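Local coordinates for manganese-containing pseudocatalase (Thermus thermophilus, PDB 2V8T) that breaks down hydrogen peroxide to water and dioxygen, using a pair of manganese ions bound in each subunit, at the interface of chains A and B and the interface of chains A and C. Sequence-based numbering; all coordinates share one arbitrary frame. Chains: chain A/B/C, Manganese-containing pseudocatalase.

Contact 1: the interface of chains A and B. Residues chain A 55-56, 58-59, 199; chain B 283, 290-291, 293-294.
A:Leu56 and A:Ala55 press against B:Tyr291 where the bend leading into helix 57-85, one of the long bundle helices of this manganese catalase, receives the C-terminal helix 288-298 of chain B. From CB the side chain of A:Leu56 runs out to CG; with CG beside the backbone N (chi1 -65°), the branch is carried to the edge of the B:Tyr291 ring. There A:Leu56 CG meets the rim in the plane of the ring, 3.8 Å from B:Tyr291 CD1. Beyond it the methyls part. A:Leu56 CD1 runs past CE1 of that ring to the proline, 3.9 Å from B:Pro283 CB. A:Leu56 CD2 turns to the helix and stops 3.7 Å from the backbone oxygen B:Leu290 O, with the CB atoms of B:Leu290 and B:Ala294 a little farther off. An alanine here would probably leave a gap between B:Pro283 and B:Leu290 and deprive the tyrosine ring of its edge support. The methyl A:Ala55 CB sits over a face of the same ring, offset toward the rim and 3.6 Å from B:Tyr291 CE1, a CH-pi contact. Polar linkage comes through a water, 2.7 Å from A:Ala55 O and 2.8 Å from B:Tyr291 O, joining the two carbonyls. Farther along, A:Leu199 CD2 and B:Leu290 CD2 touch at 3.9 Å, their side chains nearly perpendicular. A:Tyr59 puts its phenol oxygen OH 3.6 Å from the branch methyl B:Ile293 CG2.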
ATOM      1  N   ALA A  55     -27.854 -11.207 -24.313  1.00  9.81           N
ATOM      2  CA  ALA A  55     -29.135 -11.460 -23.607  1.00  9.82           C
ATOM      3  C   ALA A  55     -29.535 -10.298 -22.703  1.00  9.58           C
ATOM      4  O   ALA A  55     -30.713 -10.110 -22.425  1.00 11.23           O
ATOM      5  CB  ALA A  55     -29.034 -12.748 -22.809  1.00 11.76           C
ATOM      6  N   LEU A  56     -28.531  -9.563 -22.197  1.00  8.71           N
ATOM      7  CA  LEU A  56     -28.759  -8.409 -21.340  1.00  8.49           C
ATOM      8  C   LEU A  56     -28.229  -7.128 -22.026  1.00  8.88           C
ATOM      9  O   LEU A  56     -27.763  -6.187 -21.367  1.00  8.96           O
ATOM     10  CB  LEU A  56     -28.136  -8.605 -19.953  1.00  8.29           C
ATOM     11  CG  LEU A  56     -28.779  -9.741 -19.153  1.00  9.09           C
ATOM     12  CD1 LEU A  56     -27.883 -10.153 -17.997  1.00 10.23           C
ATOM     13  CD2 LEU A  56     -30.173  -9.331 -18.657  1.00 11.07           C
ATOM     14  N   PRO A  58     -29.289  -4.264 -23.340  1.00  9.37           N
ATOM     15  CA  PRO A  58     -29.498  -2.867 -23.002  1.00 10.80           C
ATOM     16  C   PRO A  58     -28.617  -2.414 -21.833  1.00  9.50           C
ATOM     17  O   PRO A  58     -28.128  -1.256 -21.798  1.00 11.08           O
ATOM     18  CB  PRO A  58     -30.998  -2.859 -22.632  1.00 13.68           C
ATOM     19  CG  PRO A  58     -31.589  -4.021 -23.473  1.00 14.53           C
ATOM     20  CD  PRO A  58     -30.526  -5.054 -23.362  1.00 11.29           C
ATOM     21  N   TYR A  59     -28.408  -3.307 -20.883  1.00  8.16           N
ATOM     22  CA  TYR A  59     -27.592  -3.004 -19.694  1.00  8.14           C
ATOM     23  C   TYR A  59     -26.121  -3.004 -20.025  1.00  7.56           C
ATOM     24  O   TYR A  59     -25.353  -2.163 -19.507  1.00  8.29           O
ATOM     25  CB  TYR A  59     -27.910  -4.049 -18.594  1.00  8.35           C
ATOM     26  CG  TYR A  59     -29.383  -4.102 -18.282  1.00  8.09           C
ATOM     27  CD1 TYR A  59     -29.979  -3.156 -17.489  1.00  9.33           C
ATOM     28  CD2 TYR A  59     -30.189  -5.084 -18.854  1.00  9.44           C
ATOM     29  CE1 TYR A  59     -31.349  -3.176 -17.289  1.00 10.83           C
ATOM     30  CE2 TYR A  59     -31.560  -5.104 -18.665  1.00 10.21           C
ATOM     31  CZ  TYR A  59     -32.142  -4.143 -17.858  1.00 10.17           C
ATOM     32  OH  TYR A  59     -33.494  -4.198 -17.659  1.00 12.67           O
ATOM     33  N   LEU A 199     -34.904  -3.646 -13.505  1.00  9.43           N
ATOM     34  CA  LEU A 199     -34.538  -4.988 -13.086  1.00  9.66           C
ATOM     35  C   LEU A 199     -35.181  -5.423 -11.773  1.00 10.46           C
ATOM     36  O   LEU A 199     -35.275  -6.639 -11.530  1.00 12.73           O
ATOM     37  CB  LEU A 199     -33.023  -5.090 -12.974  1.00  9.91           C
ATOM     38  CG  LEU A 199     -32.280  -5.042 -14.280  1.00 10.54           C
ATOM     39  CD1 LEU A 199     -30.768  -4.680 -13.959  1.00 13.47           C
ATOM     40  CD2 LEU A 199     -32.440  -6.322 -15.099  1.00 13.15           C
TER
ATOM     41  N   PRO B 283     -24.427 -13.805 -14.624  1.00  7.92           N
ATOM     42  CA  PRO B 283     -24.855 -12.448 -14.236  1.00  8.03           C
ATOM     43  C   PRO B 283     -25.927 -12.422 -13.141  1.00  7.63           C
ATOM     44  O   PRO B 283     -26.199 -11.348 -12.603  1.00  8.22           O
ATOM     45  CB  PRO B 283     -25.390 -11.879 -15.565  1.00  8.73           C
ATOM     46  CG  PRO B 283     -25.960 -13.095 -16.268  1.00  8.89           C
ATOM     47  CD  PRO B 283     -25.023 -14.218 -15.924  1.00  8.69           C
ATOM     48  N   LEU B 290     -34.271 -12.137 -15.619  1.00 10.45           N
ATOM     49  CA  LEU B 290     -33.649 -10.918 -16.135  1.00 10.18           C
ATOM     50  C   LEU B 290     -33.596 -10.926 -17.659  1.00 10.08           C
ATOM     51  O   LEU B 290     -33.804  -9.892 -18.277  1.00 10.25           O
ATOM     52  CB  LEU B 290     -32.255 -10.690 -15.547  1.00 10.97           C
ATOM     53  CG  LEU B 290     -32.180 -10.610 -14.027  1.00 11.81           C
ATOM     54  CD1 LEU B 290     -30.793 -10.129 -13.605  1.00 13.32           C
ATOM     55  CD2 LEU B 290     -33.268  -9.741 -13.405  1.00 13.43           C
ATOM     56  N   TYR B 291     -33.335 -12.080 -18.258  1.00  9.93           N
ATOM     57  CA  TYR B 291     -33.346 -12.152 -19.700  1.00  9.95           C
ATOM     58  C   TYR B 291     -34.732 -11.815 -20.234  1.00 10.55           C
ATOM     59  O   TYR B 291     -34.836 -11.175 -21.297  1.00 11.29           O
ATOM     60  CB  TYR B 291     -32.926 -13.532 -20.187  1.00 10.21           C
ATOM     61  CG  TYR B 291     -31.512 -13.984 -19.851  1.00  9.78           C
ATOM     62  CD1 TYR B 291     -30.515 -13.082 -19.537  1.00 10.39           C
ATOM     63  CD2 TYR B 291     -31.205 -15.314 -19.868  1.00 10.51           C
ATOM     64  CE1 TYR B 291     -29.215 -13.512 -19.292  1.00  9.68           C
ATOM     65  CE2 TYR B 291     -29.930 -15.771 -19.614  1.00 10.68           C
ATOM     66  CZ  TYR B 291     -28.926 -14.865 -19.331  1.00 10.00           C
ATOM     67  OH  TYR B 291     -27.647 -15.258 -19.026  1.00 11.04           O
ATOM     68  N   ILE B 293     -36.953  -9.776 -18.779  1.00 10.80           N
ATOM     69  CA  ILE B 293     -37.094  -8.336 -18.656  1.00 10.92           C
ATOM     70  C   ILE B 293     -36.412  -7.614 -19.826  1.00 11.03           C
ATOM     71  O   ILE B 293     -36.977  -6.693 -20.425  1.00 12.39           O
ATOM     72  CB  ILE B 293     -36.524  -7.859 -17.284  1.00 11.78           C
ATOM     73  CG1 ILE B 293     -37.418  -8.324 -16.150  1.00 12.78           C
ATOM     74  CG2 ILE B 293     -36.328  -6.346 -17.251  1.00 14.22           C
ATOM     75  CD1 ILE B 293     -36.795  -8.163 -14.778  1.00 14.68           C
ATOM     76  N   ALA B 294     -35.187  -8.037 -20.164  1.00 11.37           N
ATOM     77  CA  ALA B 294     -34.461  -7.397 -21.255  1.00 12.29           C
ATOM     78  C   ALA B 294     -35.230  -7.579 -22.570  1.00 13.49           C
ATOM     79  O   ALA B 294     -35.346  -6.631 -23.349  1.00 15.58           O
ATOM     80  CB  ALA B 294     -33.066  -7.959 -21.352  1.00 13.22           C
TER
HETATM   81  O   HOH W   1     -32.906 -11.421 -23.278  1.00 12.64           O

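Contact 2: the interface of chains A and B. Residues chain A 1, 237-238, 240-241; chain B 4-6.
A:Met1 and B:Ile5 pair through their backbones, as in a short antiparallel bridge: the terminal amino group A:Met1 N donates to B:Ile5 O at 2.9 Å, and B:Ile5 N returns a bond to A:Met1 O, also 2.9 Å. Next along the chain, the B:Asp6 amide N donates to A:Asp240 OD2 at 2.9 Å. That bond is nearly straight (171° at H) but reaches the carboxylate from above its plane. On the side chain of B:Asp6, OD1 takes the phenol hydroxyl A:Tyr241 OH at 2.7 Å, again from above the carboxylate plane. B:Arg4 crosses the tyrosine with its guanidinium plane almost perpendicular to the ring, and NE reaches the phenol oxygen in a bent hydrogen bond at best. A:Ser237 has OG anti to its backbone N (chi1 176°), which aims the hydroxyl almost straight down the carbonyl of B:Arg4, OG to O 2.7 Å.

One shell out, A:Asp240 N donates to A:Ser237 OG at 2.9 Å, fixing serine and aspartate together, while A:Asp240 CB lies over the centre of the A:Tyr241 ring. A water joins A:Asp240 OD1 to B:Asp6 OD2, which would ease the approach of two like charges. The patch joins the N-terminal segment of chain B to both the N-terminus and the 237-241 loop of chain A, and probably steadies that loop.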
ATOM      1  N   MET A   1     -12.373  -2.015 -28.804  1.00  8.22           N
ATOM      2  CA  MET A   1     -11.301  -1.064 -29.249  1.00  7.77           C
ATOM      3  C   MET A   1     -11.828   0.341 -29.004  1.00  7.72           C
ATOM      4  O   MET A   1     -13.025   0.520 -28.817  1.00  8.12           O
ATOM      5  CB  MET A   1     -10.931  -1.243 -30.733  1.00  8.94           C
ATOM      6  CG  MET A   1     -10.165  -2.499 -31.047  1.00 11.16           C
ATOM      7  SD  MET A   1      -9.648  -2.568 -32.789  1.00 12.46           S
ATOM      8  CE  MET A   1     -11.186  -3.077 -33.530  1.00 14.91           C
ATOM      9  N   SER A 237     -19.767   6.161 -29.746  1.00  8.43           N
ATOM     10  CA  SER A 237     -19.390   5.030 -30.596  1.00  8.69           C
ATOM     11  C   SER A 237     -19.777   5.300 -32.039  1.00 10.11           C
ATOM     12  O   SER A 237     -20.872   5.833 -32.263  1.00 11.60           O
ATOM     13  CB  SER A 237     -20.141   3.771 -30.155  1.00  8.39           C
ATOM     14  OG  SER A 237     -19.876   2.669 -31.002  1.00  9.00           O
ATOM     15  N   PRO A 238     -18.993   4.845 -33.013  1.00 10.41           N
ATOM     16  CA  PRO A 238     -19.446   4.960 -34.417  1.00 11.73           C
ATOM     17  C   PRO A 238     -20.784   4.229 -34.669  1.00 11.36           C
ATOM     18  O   PRO A 238     -21.706   4.808 -35.271  1.00 12.89           O
ATOM     19  CB  PRO A 238     -18.297   4.398 -35.235  1.00 11.71           C
ATOM     20  CG  PRO A 238     -17.063   4.604 -34.332  1.00 11.41           C
ATOM     21  CD  PRO A 238     -17.590   4.354 -32.922  1.00 10.53           C
ATOM     22  N   ASP A 240     -21.950   1.161 -32.447  1.00  9.15           N
ATOM     23  CA  ASP A 240     -22.378   0.234 -31.394  1.00  9.06           C
ATOM     24  C   ASP A 240     -23.202   0.934 -30.327  1.00  8.64           C
ATOM     25  O   ASP A 240     -23.316   2.166 -30.276  1.00  9.11           O
ATOM     26  CB  ASP A 240     -21.146  -0.437 -30.818  0.80  9.39           C
ATOM     27  CG  ASP A 240     -20.570  -1.429 -31.790  0.80  9.56           C
ATOM     28  OD1 ASP A 240     -21.293  -2.441 -32.020  0.80 12.42           O
ATOM     29  OD2 ASP A 240     -19.383  -1.289 -32.201  0.80  9.65           O
ATOM     30  N   TYR A 241     -23.800   0.110 -29.488  1.00  9.41           N
ATOM     31  CA  TYR A 241     -24.515   0.592 -28.317  1.00  9.30           C
ATOM     32  C   TYR A 241     -25.716   1.442 -28.684  1.00  9.60           C
ATOM     33  O   TYR A 241     -25.973   2.498 -28.120  1.00 10.95           O
ATOM     34  CB  TYR A 241     -23.586   1.322 -27.299  1.00  9.66           C
ATOM     35  CG  TYR A 241     -22.276   0.611 -27.107  1.00  8.81           C
ATOM     36  CD1 TYR A 241     -22.182  -0.745 -26.789  1.00  9.16           C
ATOM     37  CD2 TYR A 241     -21.084   1.266 -27.361  1.00  9.47           C
ATOM     38  CE1 TYR A 241     -20.962  -1.401 -26.698  1.00  8.44           C
ATOM     39  CE2 TYR A 241     -19.860   0.616 -27.274  1.00 10.11           C
ATOM     40  CZ  TYR A 241     -19.802  -0.734 -26.960  1.00  8.70           C
ATOM     41  OH  TYR A 241     -18.561  -1.338 -26.884  1.00  9.49           O
TER
ATOM     42  N   ARG B   4     -15.860   4.249 -28.626  1.00  6.56           N
ATOM     43  CA  ARG B   4     -15.669   2.818 -28.430  1.00  6.55           C
ATOM     44  C   ARG B   4     -16.285   2.052 -29.606  1.00  6.87           C
ATOM     45  O   ARG B   4     -17.380   2.381 -30.052  1.00  7.88           O
ATOM     46  CB  ARG B   4     -16.298   2.384 -27.102  1.00  6.95           C
ATOM     47  CG  ARG B   4     -16.066   0.930 -26.734  1.00  6.84           C
ATOM     48  CD  ARG B   4     -16.628   0.670 -25.335  1.00  7.21           C
ATOM     49  NE  ARG B   4     -16.309  -0.686 -24.922  1.00  7.70           N
ATOM     50  CZ  ARG B   4     -16.215  -1.062 -23.652  1.00  7.06           C
ATOM     51  NH1 ARG B   4     -16.433  -0.208 -22.661  1.00  7.37           N
ATOM     52  NH2 ARG B   4     -15.839  -2.297 -23.354  1.00  8.05           N
ATOM     53  N   ILE B   5     -15.575   1.007 -30.032  1.00  7.09           N
ATOM     54  CA  ILE B   5     -16.013   0.032 -31.007  1.00  7.05           C
ATOM     55  C   ILE B   5     -16.135  -1.291 -30.285  1.00  6.85           C
ATOM     56  O   ILE B   5     -15.184  -1.689 -29.579  1.00  7.44           O
ATOM     57  CB  ILE B   5     -14.977  -0.064 -32.154  1.00  8.09           C
ATOM     58  CG1 ILE B   5     -14.835   1.255 -32.895  1.00  9.42           C
ATOM     59  CG2 ILE B   5     -15.345  -1.209 -33.104  1.00  9.36           C
ATOM     60  CD1 ILE B   5     -13.545   1.333 -33.694  1.00 11.07           C
ATOM     61  N   ASP B   6     -17.263  -1.971 -30.406  1.00  7.16           N
ATOM     62  CA  ASP B   6     -17.537  -3.205 -29.636  1.00  7.31           C
ATOM     63  C   ASP B   6     -16.893  -4.425 -30.323  1.00  7.69           C
ATOM     64  O   ASP B   6     -17.578  -5.345 -30.754  1.00  8.86           O
ATOM     65  CB  ASP B   6     -19.010  -3.400 -29.417  1.00  8.31           C
ATOM     66  CG  ASP B   6     -19.301  -4.328 -28.235  1.00  8.61           C
ATOM     67  OD1 ASP B   6     -18.690  -4.057 -27.146  1.00  8.55           O
ATOM     68  OD2 ASP B   6     -20.111  -5.262 -28.367  1.00 10.65           O
TER
HETATM   69  O   HOH W   2     -21.734  -5.190 -30.592  0.50 15.90           O

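Contact 3: the interface of chains A and C. Residues chain A 111, 128-129, 168; chain C 108, 110-114.
The loop that follows the 3-10 helix 105-109 meets the same stretch of chain C, across an interface that is not an exact two-fold: A:Arg111 reaches into the backbone of residues 108-113 of chain C. Its chain is bent at chi3 (69°), turning the guanidinium onto two successive carbonyls. A:Arg111 NE donates to C:Val110 O at 2.8 Å, approaching the carbonyl end-on, but the bond is bent at the hydrogen (130°) and the oxygen is tilted out of the guanidinium plane. NH2 donates to C:Arg111 O at 2.9 Å in a nearly straight bond (166° at H). That oxygen lies in the guanidinium plane, while the nitrogen stands above the carbonyl plane. Within chain A, NH1 and NH2 fork onto A:Ala128 O, each at 2.9 Å, and this grip locks the rotation of the group. NH1 also holds a water that passes on to C:Lys108 O. The methyl C:Ala113 CB covers one face of the guanidinium, off centre. The arginine bonds carbonyl oxygens of both chains, so it reads main chain; its presumed positive charge would suit them.

Beside it, A:Met129 is curled at chi2 and chi3, which lays SD against the C:Ala113 and C:Ala114 amides. Its CG rests 3.7 Å from C:Ala114 CB. The tip, CE, caps the amide group of C:Asn112 at 3.7 Å from CG, the two side chains crossing obliquely. At the other end of the patch the methyl A:Met168 CE sits 3.7 Å from C:Lys108 CA.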
ATOM      1  N   ARG A 111       0.807  21.927  -0.370  1.00  7.03           N
ATOM      2  CA  ARG A 111       0.406  20.607   0.130  1.00  6.97           C
ATOM      3  C   ARG A 111       1.080  19.485  -0.665  1.00  6.66           C
ATOM      4  O   ARG A 111       1.619  18.530  -0.077  1.00  7.53           O
ATOM      5  CB  ARG A 111      -1.096  20.425   0.089  1.00  6.96           C
ATOM      6  CG  ARG A 111      -1.862  21.323   1.070  1.00  6.85           C
ATOM      7  CD  ARG A 111      -3.360  21.059   1.018  1.00  7.17           C
ATOM      8  NE  ARG A 111      -3.699  19.744   1.572  1.00  6.86           N
ATOM      9  CZ  ARG A 111      -4.052  18.668   0.885  1.00  6.92           C
ATOM     10  NH1 ARG A 111      -4.411  18.726  -0.380  1.00  7.38           N
ATOM     11  NH2 ARG A 111      -4.067  17.497   1.535  1.00  7.71           N
ATOM     12  N   ALA A 128      -6.197  13.654  -3.188  1.00  7.13           N
ATOM     13  CA  ALA A 128      -5.924  14.907  -2.501  1.00  7.23           C
ATOM     14  C   ALA A 128      -4.950  14.780  -1.336  1.00  6.91           C
ATOM     15  O   ALA A 128      -4.529  15.827  -0.812  1.00  8.01           O
ATOM     16  CB  ALA A 128      -7.233  15.554  -1.994  1.00  9.09           C
ATOM     17  N   MET A 129      -4.563  13.586  -0.950  1.00  7.13           N
ATOM     18  CA  MET A 129      -3.557  13.352   0.071  1.00  7.69           C
ATOM     19  C   MET A 129      -2.260  12.800  -0.547  1.00  8.01           C
ATOM     20  O   MET A 129      -1.391  12.345   0.183  1.00 12.08           O
ATOM     21  CB  MET A 129      -4.070  12.427   1.166  1.00  8.49           C
ATOM     22  CG  MET A 129      -5.257  12.986   1.909  1.00  9.08           C
ATOM     23  SD  MET A 129      -4.961  14.489   2.825  1.00  8.76           S
ATOM     24  CE  MET A 129      -4.063  13.806   4.215  1.00 13.48           C
ATOM     25  N   MET A 168     -14.349  24.347  -1.920  1.00  8.41           N
ATOM     26  CA  MET A 168     -13.003  24.695  -1.513  1.00  8.99           C
ATOM     27  C   MET A 168     -12.305  25.627  -2.509  1.00  9.73           C
ATOM     28  O   MET A 168     -11.326  26.261  -2.124  1.00 12.11           O
ATOM     29  CB  MET A 168     -12.162  23.391  -1.335  0.50  9.64           C
ATOM     30  CG  MET A 168     -12.683  22.474  -0.253  0.50  9.00           C
ATOM     31  SD  MET A 168     -11.976  20.770  -0.309  0.50  9.44           S
ATOM     32  CE  MET A 168     -10.195  21.108   0.025  0.50 10.44           C
TER
ATOM     33  N   LYS C 108      -8.818  24.159   1.576  1.00  8.57           N
ATOM     34  CA  LYS C 108      -7.890  24.021   0.486  1.00  8.60           C
ATOM     35  C   LYS C 108      -6.440  24.001   0.971  1.00  8.01           C
ATOM     36  O   LYS C 108      -5.557  23.435   0.303  1.00  8.73           O
ATOM     37  CB  LYS C 108      -8.108  25.187  -0.532  1.00 10.28           C
ATOM     38  CG  LYS C 108      -7.501  24.937  -1.893  1.00 11.74           C
ATOM     39  CD  LYS C 108      -7.631  26.147  -2.782  1.00 10.99           C
ATOM     40  CE  LYS C 108      -6.684  27.216  -2.447  1.00 13.04           C
ATOM     41  NZ  LYS C 108      -6.655  28.395  -3.404  1.00 13.43           N
ATOM     42  N   VAL C 110      -5.252  23.384   4.358  1.00  7.35           N
ATOM     43  CA  VAL C 110      -4.906  22.627   5.558  1.00  7.73           C
ATOM     44  C   VAL C 110      -4.083  21.406   5.174  1.00  7.15           C
ATOM     45  O   VAL C 110      -4.033  21.004   4.016  1.00  8.20           O
ATOM     46  CB  VAL C 110      -6.180  22.228   6.349  1.00  9.02           C
ATOM     47  CG1 VAL C 110      -6.952  23.476   6.772  1.00 10.97           C
ATOM     48  CG2 VAL C 110      -7.027  21.200   5.620  1.00 10.29           C
ATOM     49  N   ARG C 111      -3.452  20.777   6.166  1.00  7.03           N
ATOM     50  CA  ARG C 111      -2.658  19.575   5.878  1.00  6.97           C
ATOM     51  C   ARG C 111      -3.536  18.451   5.323  1.00  6.66           C
ATOM     52  O   ARG C 111      -3.182  17.811   4.316  1.00  7.53           O
ATOM     53  CB  ARG C 111      -1.922  19.085   7.105  1.00  6.96           C
ATOM     54  CG  ARG C 111      -0.810  20.026   7.587  1.00  6.85           C
ATOM     55  CD  ARG C 111      -0.074  19.456   8.790  1.00  7.17           C
ATOM     56  NE  ARG C 111       0.734  18.286   8.429  1.00  6.86           N
ATOM     57  CZ  ARG C 111       0.455  17.022   8.704  1.00  6.92           C
ATOM     58  NH1 ARG C 111      -0.459  16.678   9.588  1.00  7.38           N
ATOM     59  NH2 ARG C 111       1.165  16.079   8.070  1.00  7.71           N
ATOM     60  N   ASN C 112      -4.650  18.192   6.002  1.00  6.91           N
ATOM     61  CA  ASN C 112      -5.492  17.033   5.717  1.00  6.74           C
ATOM     62  C   ASN C 112      -6.799  17.492   5.072  1.00  6.86           C
ATOM     63  O   ASN C 112      -7.776  17.834   5.736  1.00  7.65           O
ATOM     64  CB  ASN C 112      -5.740  16.204   6.978  1.00  7.04           C
ATOM     65  CG  ASN C 112      -6.501  14.944   6.699  1.00  7.28           C
ATOM     66  OD1 ASN C 112      -7.292  14.874   5.749  1.00  7.75           O
ATOM     67  ND2 ASN C 112      -6.323  13.919   7.540  1.00  8.30           N
ATOM     68  N   ALA C 113      -6.795  17.550   3.744  1.00  6.83           N
ATOM     69  CA  ALA C 113      -7.995  17.898   3.004  1.00  7.52           C
ATOM     70  C   ALA C 113      -9.008  16.738   3.020  1.00  6.83           C
ATOM     71  O   ALA C 113     -10.205  16.989   2.820  1.00  7.61           O
ATOM     72  CB  ALA C 113      -7.629  18.288   1.549  1.00 10.01           C
ATOM     73  N   ALA C 114      -8.559  15.508   3.194  1.00  7.04           N
ATOM     74  CA  ALA C 114      -9.457  14.360   3.212  1.00  7.10           C
ATOM     75  C   ALA C 114     -10.528  14.490   4.291  1.00  6.41           C
ATOM     76  O   ALA C 114     -11.653  14.041   4.077  1.00  6.76           O
ATOM     77  CB  ALA C 114      -8.686  13.066   3.370  1.00  8.21           C
TER
HETATM   78  O   HOH W   3      -5.749  21.141  -1.317  1.00  8.46           O

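Contact 1 and contact 2 belong to the same two-fold A-B interface, their C-alpha centres about 20 Å apart, and each has a twin with the chains exchanged. They share no residues: one is apolar packing of the C-terminal helix, the other a polar tie of the N-terminus, so both termini of chain B clasp chain A. Contact 3 lies about 43 Å from contact 1 and about 39 Å from contact 2, between the same centres, on a different face of chain A. One subunit thus holds both neighbours, in keeping with a six-chain assembly built, plausibly, from dimers joined in part by contacts like that of A:Arg111.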